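Local structure of tissue factor pathway inhibitor 2 (Homo sapiens, 1ZR0) at residues R24-R29 against R35-G40. The protein inhibits trypsin, plasmin, factor VIIa/tissue factor and, weakly, factor Xa, and may regulate plasmin-mediated matrix remodelling, this chain being its first Kunitz domain. Numbering follows the deposited sequence.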
loop_
_atom_site.group_PDB
_atom_site.type_symbol
_atom_site.label_atom_id
_atom_site.label_comp_id
_atom_site.label_asym_id
_atom_site.label_seq_id
_atom_site.Cartn_x
_atom_site.Cartn_y
_atom_site.Cartn_z
ATOM N N ARG B 24 -0.240 12.562 8.381
ATOM C CA ARG B 24 -0.948 12.750 9.665
ATOM C C ARG B 24 -0.104 13.633 10.540
ATOM O O ARG B 24 1.067 13.960 10.258
ATOM C CB ARG B 24 -1.163 11.376 10.331
ATOM C CG ARG B 24 -2.119 10.363 9.601
ATOM C CD ARG B 24 -3.536 10.898 9.442
ATOM N NE ARG B 24 -4.370 9.922 8.797
ATOM C CZ ARG B 24 -4.841 8.842 9.409
ATOM N NH1 ARG B 24 -4.695 8.659 10.721
ATOM N NH2 ARG B 24 -5.612 7.995 8.713
ATOM N N TYR B 25 -0.658 13.989 11.697
ATOM C CA TYR B 25 0.023 14.811 12.663
ATOM C C TYR B 25 0.127 14.162 13.995
ATOM O O TYR B 25 -0.698 13.346 14.344
ATOM C CB TYR B 25 -0.706 16.110 12.821
ATOM C CG TYR B 25 -0.653 16.939 11.548
ATOM C CD1 TYR B 25 -1.511 16.704 10.510
ATOM C CD2 TYR B 25 0.305 17.928 11.441
ATOM C CE1 TYR B 25 -1.395 17.418 9.315
ATOM C CE2 TYR B 25 0.403 18.697 10.305
ATOM C CZ TYR B 25 -0.447 18.451 9.267
ATOM O OH TYR B 25 -0.285 19.187 8.112
ATOM N N TYR B 26 1.220 14.450 14.709
ATOM C CA TYR B 26 1.414 13.865 16.040
ATOM C C TYR B 26 2.010 14.953 16.971
ATOM O O TYR B 26 2.679 15.868 16.531
ATOM C CB TYR B 26 2.263 12.592 16.106
ATOM C CG TYR B 26 3.721 12.903 15.921
ATOM C CD1 TYR B 26 4.200 13.278 14.658
ATOM C CD2 TYR B 26 4.589 12.909 16.970
ATOM C CE1 TYR B 26 5.538 13.626 14.507
ATOM C CE2 TYR B 26 5.945 13.203 16.802
ATOM C CZ TYR B 26 6.391 13.600 15.577
ATOM O OH TYR B 26 7.745 13.927 15.455
ATOM N N TYR B 27 1.758 14.820 18.278
ATOM C CA TYR B 27 2.443 15.687 19.223
ATOM C C TYR B 27 3.792 15.199 19.614
ATOM O O TYR B 27 3.920 14.092 19.994
ATOM C CB TYR B 27 1.615 15.820 20.504
ATOM C CG TYR B 27 2.187 16.826 21.473
ATOM C CD1 TYR B 27 2.011 18.168 21.309
ATOM C CD2 TYR B 27 2.857 16.387 22.580
ATOM C CE1 TYR B 27 2.551 19.064 22.173
ATOM C CE2 TYR B 27 3.407 17.301 23.485
ATOM C CZ TYR B 27 3.228 18.633 23.259
ATOM O OH TYR B 27 3.767 19.546 24.177
ATOM N N ASP B 28 4.796 16.043 19.405
ATOM C CA ASP B 28 6.159 15.744 19.796
ATOM C C ASP B 28 6.589 16.452 21.043
ATOM O O ASP B 28 6.736 17.639 21.064
ATOM C CB ASP B 28 7.112 16.171 18.749
ATOM C CG ASP B 28 8.571 16.132 19.265
ATOM O OD1 ASP B 28 8.933 15.266 20.101
ATOM O OD2 ASP B 28 9.358 16.968 18.879
ATOM N N ARG B 29 6.765 15.683 22.057
ATOM C CA ARG B 29 6.876 16.216 23.426
ATOM C C ARG B 29 8.226 16.949 23.669
ATOM O O ARG B 29 8.307 17.834 24.523
ATOM C CB ARG B 29 6.641 15.093 24.443
ATOM C CG ARG B 29 7.621 13.915 24.371
ATOM C CD ARG B 29 8.274 13.603 25.655
ATOM N NE ARG B 29 7.633 12.504 26.372
ATOM C CZ ARG B 29 7.401 12.471 27.691
ATOM N NH1 ARG B 29 7.720 13.473 28.510
ATOM N NH2 ARG B 29 6.812 11.408 28.192
ATOM N N ARG B 35 3.628 17.986 14.870
ATOM C CA ARG B 35 4.539 17.750 13.704
ATOM C C ARG B 35 3.877 16.769 12.743
ATOM O O ARG B 35 3.017 16.042 13.108
ATOM C CB ARG B 35 5.910 17.232 14.102
ATOM C CG ARG B 35 6.836 18.206 15.030
ATOM C CD ARG B 35 8.060 17.469 15.556
ATOM N NE ARG B 35 9.021 17.219 14.459
ATOM C CZ ARG B 35 10.093 16.454 14.521
ATOM N NH1 ARG B 35 10.521 15.834 15.658
ATOM N NH2 ARG B 35 10.821 16.336 13.414
ATOM N N GLN B 36 4.284 16.763 11.458
ATOM C CA GLN B 36 3.755 15.758 10.509
ATOM C C GLN B 36 4.510 14.450 10.540
ATOM O O GLN B 36 5.702 14.359 10.845
ATOM C CB GLN B 36 3.822 16.349 9.048
ATOM C CG GLN B 36 2.733 17.238 8.609
ATOM C CD GLN B 36 3.099 18.276 7.514
ATOM O OE1 GLN B 36 2.227 18.911 6.927
ATOM N NE2 GLN B 36 4.401 18.398 7.213
ATOM N N PHE B 37 3.812 13.344 10.236
ATOM C CA PHE B 37 4.460 12.119 9.959
ATOM C C PHE B 37 3.694 11.389 8.838
ATOM O O PHE B 37 2.592 11.731 8.504
ATOM C CB PHE B 37 4.655 11.230 11.233
ATOM C CG PHE B 37 3.375 10.554 11.767
ATOM C CD1 PHE B 37 2.336 11.235 12.345
ATOM C CD2 PHE B 37 3.273 9.193 11.736
ATOM C CE1 PHE B 37 1.240 10.593 12.859
ATOM C CE2 PHE B 37 2.204 8.521 12.204
ATOM C CZ PHE B 37 1.140 9.224 12.811
ATOM N N LEU B 38 4.253 10.279 8.381
ATOM C CA LEU B 38 3.584 9.452 7.375
ATOM C C LEU B 38 3.167 8.092 7.999
ATOM O O LEU B 38 4.016 7.259 8.406
ATOM C CB LEU B 38 4.603 9.206 6.171
ATOM C CG LEU B 38 4.966 10.469 5.360
ATOM C CD1 LEU B 38 6.083 10.118 4.318
ATOM C CD2 LEU B 38 3.802 11.249 4.869
ATOM N N TYR B 39 1.849 7.967 8.166
ATOM C CA TYR B 39 1.210 6.833 8.773
ATOM C C TYR B 39 0.955 5.753 7.775
ATOM O O TYR B 39 0.605 6.020 6.629
ATOM C CB TYR B 39 -0.092 7.395 9.370
ATOM C CG TYR B 39 -1.029 6.391 9.969
ATOM C CD1 TYR B 39 -0.615 5.599 11.013
ATOM C CD2 TYR B 39 -2.331 6.352 9.553
ATOM C CE1 TYR B 39 -1.532 4.680 11.617
ATOM C CE2 TYR B 39 -3.242 5.480 10.107
ATOM C CZ TYR B 39 -2.827 4.652 11.138
ATOM O OH TYR B 39 -3.858 3.839 11.695
ATOM N N GLY B 40 1.109 4.504 8.199
ATOM C CA GLY B 40 0.946 3.349 7.337
ATOM C C GLY B 40 -0.481 2.969 7.008
ATOM O O GLY B 40 -0.656 2.308 6.023
#
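R24 and Y26 pair with F37 and R35 across two antiparallel strands, each pair exchanging two backbone hydrogen bonds, from R24 N to F37 O (3.0 Å) and from F37 N back to R24 O, then likewise between Y26 and R35, while the N-to-C directions of the segments, 126° apart, reveal a strong twist. Between them Y25 and Q36 form a non-hydrogen-bonded pair, whose close backbones let Q36 CG pack on Y25 CE2 and CZ; the phenol then reaches the amide (Y25 OH to Q36 OE1 2.8 Å), a weak, unsettled bond, as its proton has another acceptor within reach. Polar ends suit this side, where Q36 is exposed.

The other face carries R24, Y26, R35 and F37. The Y26 and F37 ring planes stand at 89° but approach obliquely, CD1 to CD1 3.6 Å. Both have CG between the backbone N and the carbonyl carbon (chi1 74° in each), a shared setting that brings them together, and L13 packs on both, so flat aromatic rings suit this buried patch, the Y26 hydroxyl lying over one face of the R35 guanidinium. R35 suits the exposed border: its CD lies against D28 CB, and its NH1 makes a long salt bridge to D28 OD2 (3.6 Å), also bonded by T31. Farther along, Y39 CD2 lies over one face of the R24 guanidinium, 3.5 Å from R24 CZ; arginine is long enough to reach this ring while NH1 bonds N48 OD1, and tyrosine adds a hydroxyl that bonds E43 O.

This twisted beta hairpin is the central sheet of the Kunitz (BPTI) fold; the Y39 side chain is about 7 Å from that of A20, probably part of the reactive bond.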